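Local coordinates for protein VIN1 (Oscarella pearsei, PDB 6BFI) that binds actin filaments and may play a role in cell-cell adhesion, as a sponge member of the vinculin/alpha-catenin family, at residues F410-A421 with W479-V490. Sequence-based numbering, arbitrary orientation.
Sequences FEAHTARLADTA and WLEAAESMGRSV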
ATOM      1  N   PHE A 410      17.411  18.866  16.754  1.00 52.26           N
ATOM      2  CA  PHE A 410      16.470  17.752  16.671  1.00 47.41           C
ATOM      3  C   PHE A 410      15.398  18.015  15.620  1.00 50.20           C
ATOM      4  O   PHE A 410      15.078  17.133  14.813  1.00 52.77           O
ATOM      5  CB  PHE A 410      15.815  17.479  18.024  1.00 45.38           C
ATOM      6  CG  PHE A 410      14.620  16.568  17.929  1.00 46.17           C
ATOM      7  CD1 PHE A 410      14.783  15.193  17.890  1.00 46.21           C
ATOM      8  CD2 PHE A 410      13.335  17.085  17.843  1.00 41.85           C
ATOM      9  CE1 PHE A 410      13.686  14.353  17.786  1.00 39.56           C
ATOM     10  CE2 PHE A 410      12.242  16.250  17.737  1.00 39.71           C
ATOM     11  CZ  PHE A 410      12.420  14.881  17.709  1.00 38.91           C
ATOM     12  N   GLU A 411      14.819  19.218  15.629  1.00 48.38           N
ATOM     13  CA  GLU A 411      13.774  19.540  14.660  1.00 53.76           C
ATOM     14  C   GLU A 411      14.284  19.385  13.230  1.00 51.68           C
ATOM     15  O   GLU A 411      13.622  18.765  12.386  1.00 52.41           O
ATOM     16  CB  GLU A 411      13.253  20.957  14.902  1.00 61.74           C
ATOM     17  CG  GLU A 411      12.445  21.106  16.184  1.00 69.62           C
ATOM     18  CD  GLU A 411      10.997  20.673  16.023  1.00 73.90           C
ATOM     19  OE1 GLU A 411      10.107  21.545  16.104  1.00 81.11           O
ATOM     20  OE2 GLU A 411      10.745  19.467  15.812  1.00 70.93           O
ATOM     21  N   ALA A 412      15.472  19.930  12.946  1.00 50.03           N
ATOM     22  CA  ALA A 412      16.041  19.780  11.609  1.00 51.34           C
ATOM     23  C   ALA A 412      16.354  18.323  11.296  1.00 52.69           C
ATOM     24  O   ALA A 412      16.215  17.887  10.144  1.00 58.84           O
ATOM     25  CB  ALA A 412      17.298  20.640  11.471  1.00 51.78           C
ATOM     26  N   HIS A 413      16.756  17.549  12.308  1.00 49.98           N
ATOM     27  CA  HIS A 413      17.062  16.138  12.093  1.00 49.64           C
ATOM     28  C   HIS A 413      15.820  15.364  11.656  1.00 48.74           C
ATOM     29  O   HIS A 413      15.798  14.748  10.584  1.00 51.59           O
ATOM     30  CB  HIS A 413      17.660  15.539  13.366  1.00 47.87           C
ATOM     31  CG  HIS A 413      17.951  14.073  13.269  1.00 50.53           C
ATOM     32  ND1 HIS A 413      18.887  13.555  12.400  1.00 50.03           N
ATOM     33  CD2 HIS A 413      17.431  13.017  13.937  1.00 50.92           C
ATOM     34  CE1 HIS A 413      18.931  12.242  12.537  1.00 51.47           C
ATOM     35  NE2 HIS A 413      18.056  11.889  13.462  1.00 52.25           N
ATOM     36  N   THR A 414      14.768  15.390  12.478  1.00 47.01           N
ATOM     37  CA  THR A 414      13.563  14.637  12.138  1.00 46.93           C
ATOM     38  C   THR A 414      12.904  15.165  10.868  1.00 46.69           C
ATOM     39  O   THR A 414      12.366  14.373  10.077  1.00 47.54           O
ATOM     40  CB  THR A 414      12.577  14.654  13.309  1.00 44.47           C
ATOM     41  OG1 THR A 414      11.393  13.931  12.952  1.00 47.02           O
ATOM     42  CG2 THR A 414      12.201  16.081  13.695  1.00 43.52           C
ATOM     43  N   ALA A 415      12.952  16.480  10.637  1.00 48.91           N
ATOM     44  CA  ALA A 415      12.470  17.009   9.365  1.00 53.08           C
ATOM     45  C   ALA A 415      13.241  16.406   8.198  1.00 53.22           C
ATOM     46  O   ALA A 415      12.653  16.068   7.161  1.00 50.36           O
ATOM     47  CB  ALA A 415      12.576  18.534   9.350  1.00 45.10           C
ATOM     48  N   ARG A 416      14.559  16.246   8.355  1.00 53.47           N
ATOM     49  CA  ARG A 416      15.360  15.651   7.290  1.00 50.07           C
ATOM     50  C   ARG A 416      15.002  14.185   7.080  1.00 54.77           C
ATOM     51  O   ARG A 416      14.946  13.713   5.935  1.00 43.85           O
ATOM     52  CB  ARG A 416      16.846  15.800   7.605  1.00 48.10           C
ATOM     53  CG  ARG A 416      17.763  15.290   6.511  1.00 48.31           C
ATOM     54  CD  ARG A 416      17.601  16.095   5.232  1.00 55.56           C
ATOM     55  NE  ARG A 416      18.659  15.795   4.276  1.00 63.77           N
ATOM     56  CZ  ARG A 416      18.899  16.502   3.177  1.00 68.91           C
ATOM     57  NH1 ARG A 416      18.154  17.560   2.888  1.00 72.99           N
ATOM     58  NH2 ARG A 416      19.892  16.156   2.371  1.00 68.76           N
ATOM     59  N   LEU A 417      14.762  13.447   8.168  1.00 51.79           N
ATOM     60  CA  LEU A 417      14.335  12.056   8.033  1.00 49.14           C
ATOM     61  C   LEU A 417      13.044  11.957   7.231  1.00 51.33           C
ATOM     62  O   LEU A 417      12.936  11.145   6.301  1.00 55.20           O
ATOM     63  CB  LEU A 417      14.153  11.417   9.409  1.00 45.41           C
ATOM     64  CG  LEU A 417      15.401  11.219  10.266  1.00 49.34           C
ATOM     65  CD1 LEU A 417      15.034  10.504  11.559  1.00 49.97           C
ATOM     66  CD2 LEU A 417      16.468  10.451   9.496  1.00 45.37           C
ATOM     67  N   ALA A 418      12.051  12.783   7.572  1.00 51.76           N
ATOM     68  CA  ALA A 418      10.773  12.712   6.867  1.00 48.89           C
ATOM     69  C   ALA A 418      10.916  13.137   5.409  1.00 50.96           C
ATOM     70  O   ALA A 418      10.288  12.546   4.520  1.00 48.81           O
ATOM     71  CB  ALA A 418       9.729  13.567   7.583  1.00 46.98           C
ATOM     72  N   ASP A 419      11.740  14.156   5.142  1.00 55.90           N
ATOM     73  CA  ASP A 419      11.977  14.572   3.763  1.00 60.90           C
ATOM     74  C   ASP A 419      12.614  13.452   2.952  1.00 59.91           C
ATOM     75  O   ASP A 419      12.205  13.186   1.815  1.00 60.94           O
ATOM     76  CB  ASP A 419      12.856  15.823   3.730  1.00 70.19           C
ATOM     77  CG  ASP A 419      12.086  17.086   4.057  1.00 80.69           C
ATOM     78  OD1 ASP A 419      10.988  16.979   4.645  1.00 87.66           O
ATOM     79  OD2 ASP A 419      12.577  18.186   3.726  1.00 88.06           O
ATOM     80  N   THR A 420      13.615  12.780   3.524  1.00 56.88           N
ATOM     81  CA  THR A 420      14.261  11.678   2.819  1.00 53.71           C
ATOM     82  C   THR A 420      13.282  10.539   2.565  1.00 50.94           C
ATOM     83  O   THR A 420      13.269   9.952   1.475  1.00 55.03           O
ATOM     84  CB  THR A 420      15.473  11.191   3.612  1.00 55.41           C
ATOM     85  OG1 THR A 420      16.501  12.189   3.561  1.00 59.88           O
ATOM     86  CG2 THR A 420      16.013   9.889   3.035  1.00 55.93           C
ATOM     87  N   ALA A 421      12.445  10.217   3.555  1.00 48.41           N
ATOM     88  CA  ALA A 421      11.401   9.222   3.329  1.00 45.30           C
ATOM     89  C   ALA A 421      10.495   9.630   2.173  1.00 44.63           C
ATOM     90  O   ALA A 421      10.105   8.790   1.352  1.00 43.81           O
ATOM     91  CB  ALA A 421      10.588   9.012   4.605  1.00 40.89           C
ATOM     92  N   TRP A 479       8.908   8.334  19.575  1.00 45.56           N
ATOM     93  CA  TRP A 479       9.622   8.886  18.430  1.00 48.78           C
ATOM     94  C   TRP A 479      10.623   7.881  17.872  1.00 51.60           C
ATOM     95  O   TRP A 479      10.739   7.724  16.651  1.00 48.06           O
ATOM     96  CB  TRP A 479      10.326  10.186  18.814  1.00 47.22           C
ATOM     97  CG  TRP A 479      10.953  10.891  17.638  1.00 51.00           C
ATOM     98  CD1 TRP A 479      10.420  11.925  16.923  1.00 55.56           C
ATOM     99  CD2 TRP A 479      12.222  10.600  17.034  1.00 47.65           C
ATOM    100  NE1 TRP A 479      11.280  12.299  15.916  1.00 52.46           N
ATOM    101  CE2 TRP A 479      12.393  11.501  15.964  1.00 48.28           C
ATOM    102  CE3 TRP A 479      13.231   9.669  17.297  1.00 47.81           C
ATOM    103  CZ2 TRP A 479      13.529  11.498  15.159  1.00 47.04           C
ATOM    104  CZ3 TRP A 479      14.356   9.666  16.495  1.00 49.73           C
ATOM    105  CH2 TRP A 479      14.496  10.573  15.439  1.00 47.51           C
ATOM    106  N   LEU A 480      11.353   7.189  18.752  1.00 51.34           N
ATOM    107  CA  LEU A 480      12.323   6.202  18.288  1.00 52.86           C
ATOM    108  C   LEU A 480      11.637   5.037  17.586  1.00 56.55           C
ATOM    109  O   LEU A 480      12.163   4.498  16.606  1.00 60.98           O
ATOM    110  CB  LEU A 480      13.167   5.698  19.459  1.00 54.03           C
ATOM    111  CG  LEU A 480      14.223   6.659  20.005  1.00 55.65           C
ATOM    112  CD1 LEU A 480      14.969   6.037  21.183  1.00 60.64           C
ATOM    113  CD2 LEU A 480      15.192   7.067  18.907  1.00 51.60           C
ATOM    114  N   GLU A 481      10.463   4.632  18.073  1.00 58.96           N
ATOM    115  CA  GLU A 481       9.734   3.548  17.422  1.00 62.15           C
ATOM    116  C   GLU A 481       9.290   3.952  16.021  1.00 54.01           C
ATOM    117  O   GLU A 481       9.557   3.239  15.043  1.00 51.87           O
ATOM    118  CB  GLU A 481       8.534   3.137  18.276  1.00 72.40           C
ATOM    119  CG  GLU A 481       7.570   2.196  17.569  1.00 83.28           C
ATOM    120  CD  GLU A 481       6.202   2.818  17.347  1.00 89.89           C
ATOM    121  OE1 GLU A 481       5.739   3.573  18.230  1.00 88.39           O
ATOM    122  OE2 GLU A 481       5.593   2.553  16.288  1.00 93.77           O
ATOM    123  N   ALA A 482       8.617   5.101  15.903  1.00 49.00           N
ATOM    124  CA  ALA A 482       8.161   5.550  14.591  1.00 44.68           C
ATOM    125  C   ALA A 482       9.331   5.746  13.636  1.00 45.78           C
ATOM    126  O   ALA A 482       9.273   5.326  12.473  1.00 51.37           O
ATOM    127  CB  ALA A 482       7.360   6.844  14.729  1.00 41.39           C
ATOM    128  N   ALA A 483      10.411   6.367  14.118  1.00 48.64           N
ATOM    129  CA  ALA A 483      11.555   6.652  13.260  1.00 49.31           C
ATOM    130  C   ALA A 483      12.261   5.373  12.828  1.00 51.97           C
ATOM    131  O   ALA A 483      12.738   5.275  11.691  1.00 51.74           O
ATOM    132  CB  ALA A 483      12.525   7.587  13.982  1.00 47.34           C
ATOM    133  N   GLU A 484      12.334   4.378  13.717  1.00 57.21           N
ATOM    134  CA  GLU A 484      12.992   3.124  13.364  1.00 63.68           C
ATOM    135  C   GLU A 484      12.159   2.315  12.376  1.00 64.21           C
ATOM    136  O   GLU A 484      12.710   1.700  11.453  1.00 67.60           O
ATOM    137  CB  GLU A 484      13.283   2.306  14.622  1.00 74.30           C
ATOM    138  CG  GLU A 484      14.554   2.715  15.365  1.00 87.45           C
ATOM    139  CD  GLU A 484      15.828   2.207  14.700  1.00 99.52           C
ATOM    140  OE1 GLU A 484      15.757   1.687  13.564  1.00107.34           O
ATOM    141  OE2 GLU A 484      16.908   2.322  15.320  1.00104.26           O
ATOM    142  N   SER A 485      10.834   2.295  12.545  1.00 60.70           N
ATOM    143  CA  SER A 485      10.001   1.585  11.577  1.00 56.94           C
ATOM    144  C   SER A 485      10.042   2.265  10.212  1.00 54.79           C
ATOM    145  O   SER A 485      10.170   1.592   9.176  1.00 53.72           O
ATOM    146  CB  SER A 485       8.566   1.487  12.089  1.00 54.74           C
ATOM    147  OG  SER A 485       7.966   2.766  12.147  1.00 57.78           O
ATOM    148  N   MET A 486       9.941   3.599  10.191  1.00 52.83           N
ATOM    149  CA  MET A 486      10.097   4.323   8.933  1.00 52.68           C
ATOM    150  C   MET A 486      11.450   4.027   8.300  1.00 51.95           C
ATOM    151  O   MET A 486      11.558   3.894   7.074  1.00 51.78           O
ATOM    152  CB  MET A 486       9.930   5.825   9.162  1.00 49.84           C
ATOM    153  CG  MET A 486       9.694   6.617   7.885  1.00 50.70           C
ATOM    154  SD  MET A 486       9.858   8.395   8.121  1.00 52.25           S
ATOM    155  CE  MET A 486      11.635   8.535   8.315  1.00 47.21           C
ATOM    156  N   GLY A 487      12.493   3.907   9.126  1.00 47.65           N
ATOM    157  CA  GLY A 487      13.797   3.533   8.606  1.00 42.34           C
ATOM    158  C   GLY A 487      13.812   2.138   8.012  1.00 50.47           C
ATOM    159  O   GLY A 487      14.497   1.886   7.018  1.00 54.27           O
ATOM    160  N   ARG A 488      13.061   1.211   8.613  1.00 51.24           N
ATOM    161  CA  ARG A 488      12.954  -0.130   8.044  1.00 56.97           C
ATOM    162  C   ARG A 488      12.284  -0.096   6.677  1.00 57.67           C
ATOM    163  O   ARG A 488      12.707  -0.801   5.752  1.00 60.50           O
ATOM    164  CB  ARG A 488      12.183  -1.055   8.984  1.00 65.05           C
ATOM    165  CG  ARG A 488      13.052  -1.844   9.946  1.00 76.75           C
ATOM    166  CD  ARG A 488      12.287  -3.029  10.517  1.00 86.68           C
ATOM    167  NE  ARG A 488      11.000  -2.630  11.080  1.00 90.43           N
ATOM    168  CZ  ARG A 488      10.820  -2.258  12.344  1.00 93.77           C
ATOM    169  NH1 ARG A 488      11.847  -2.234  13.181  1.00 93.98           N
ATOM    170  NH2 ARG A 488       9.613  -1.910  12.770  1.00 96.41           N
ATOM    171  N   SER A 489      11.229   0.708   6.526  1.00 55.56           N
ATOM    172  CA  SER A 489      10.588   0.817   5.218  1.00 55.62           C
ATOM    173  C   SER A 489      11.534   1.431   4.192  1.00 52.39           C
ATOM    174  O   SER A 489      11.645   0.939   3.055  1.00 46.59           O
ATOM    175  CB  SER A 489       9.305   1.641   5.327  1.00 57.11           C
ATOM    176  OG  SER A 489       8.388   1.031   6.218  1.00 61.62           O
ATOM    177  N   VAL A 490      12.232   2.501   4.581  1.00 50.78           N
ATOM    178  CA  VAL A 490      13.178   3.149   3.674  1.00 51.02           C
ATOM    179  C   VAL A 490      14.247   2.160   3.222  1.00 55.67           C
ATOM    180  O   VAL A 490      14.561   2.059   2.028  1.00 58.31           O
ATOM    181  CB  VAL A 490      13.793   4.389   4.342  1.00 45.37           C
ATOM    182  CG1 VAL A 490      15.025   4.839   3.592  1.00 44.70           C
ATOM    183  CG2 VAL A 490      12.770   5.513   4.394  1.00 43.54           C
TER
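Segments 410-421 and 479-490, parts of helices 399-427 and 466-493, run in roughly the same direction, their axes 29° apart and 10.8 Å at closest approach, as parallel neighbours in one of the helical bundles from which vinculin-family proteins are built. The gap narrows toward the C-terminal ends: the CA atoms of L417 and A483 are 8.0 Å apart, those of A421 and V490 6.3 Å. The pair illustrates how side-chain size follows such a taper, a tryptophan filling the wide end and an alanine the narrow one. W479 is a knob in the hole made by F410, H413, T414 and L417. With CG anti to the backbone N (chi1 -173°), its indole reaches across to segment 410-421, where F410 CE1 lies over one face, 3.6 Å from W479 CE2; the two ring planes are inclined at 56°. The opposite face is covered by A483 CB from its own helix, and T414 CB meets the indole edge in plane. L417 CD1 touches the benzo end at CH2, 3.9 Å away. Replacing W479 with an alanine would probably open a gap among F410, H413, T414 and L417 and deprive the F410 ring of its indole partner. The polar rim is served by helix 432-449, whose S449 OG hydrogen-bonds T414 OG1 and, weakly, W479 NE1; H413 NE2 bonds instead to V379 O. Farther along, M486 bridges the gap with an extended chain that bends only at its last torsion, swinging its methyl over to L417. L445 of helix 432-449 and F376 also pack on the M486 side chain. At the narrow end V490 CG2 rests on A421, whose CB lies 3.6 Å from M486 SD, while M486 CE comes within 3.5 Å of L417 O.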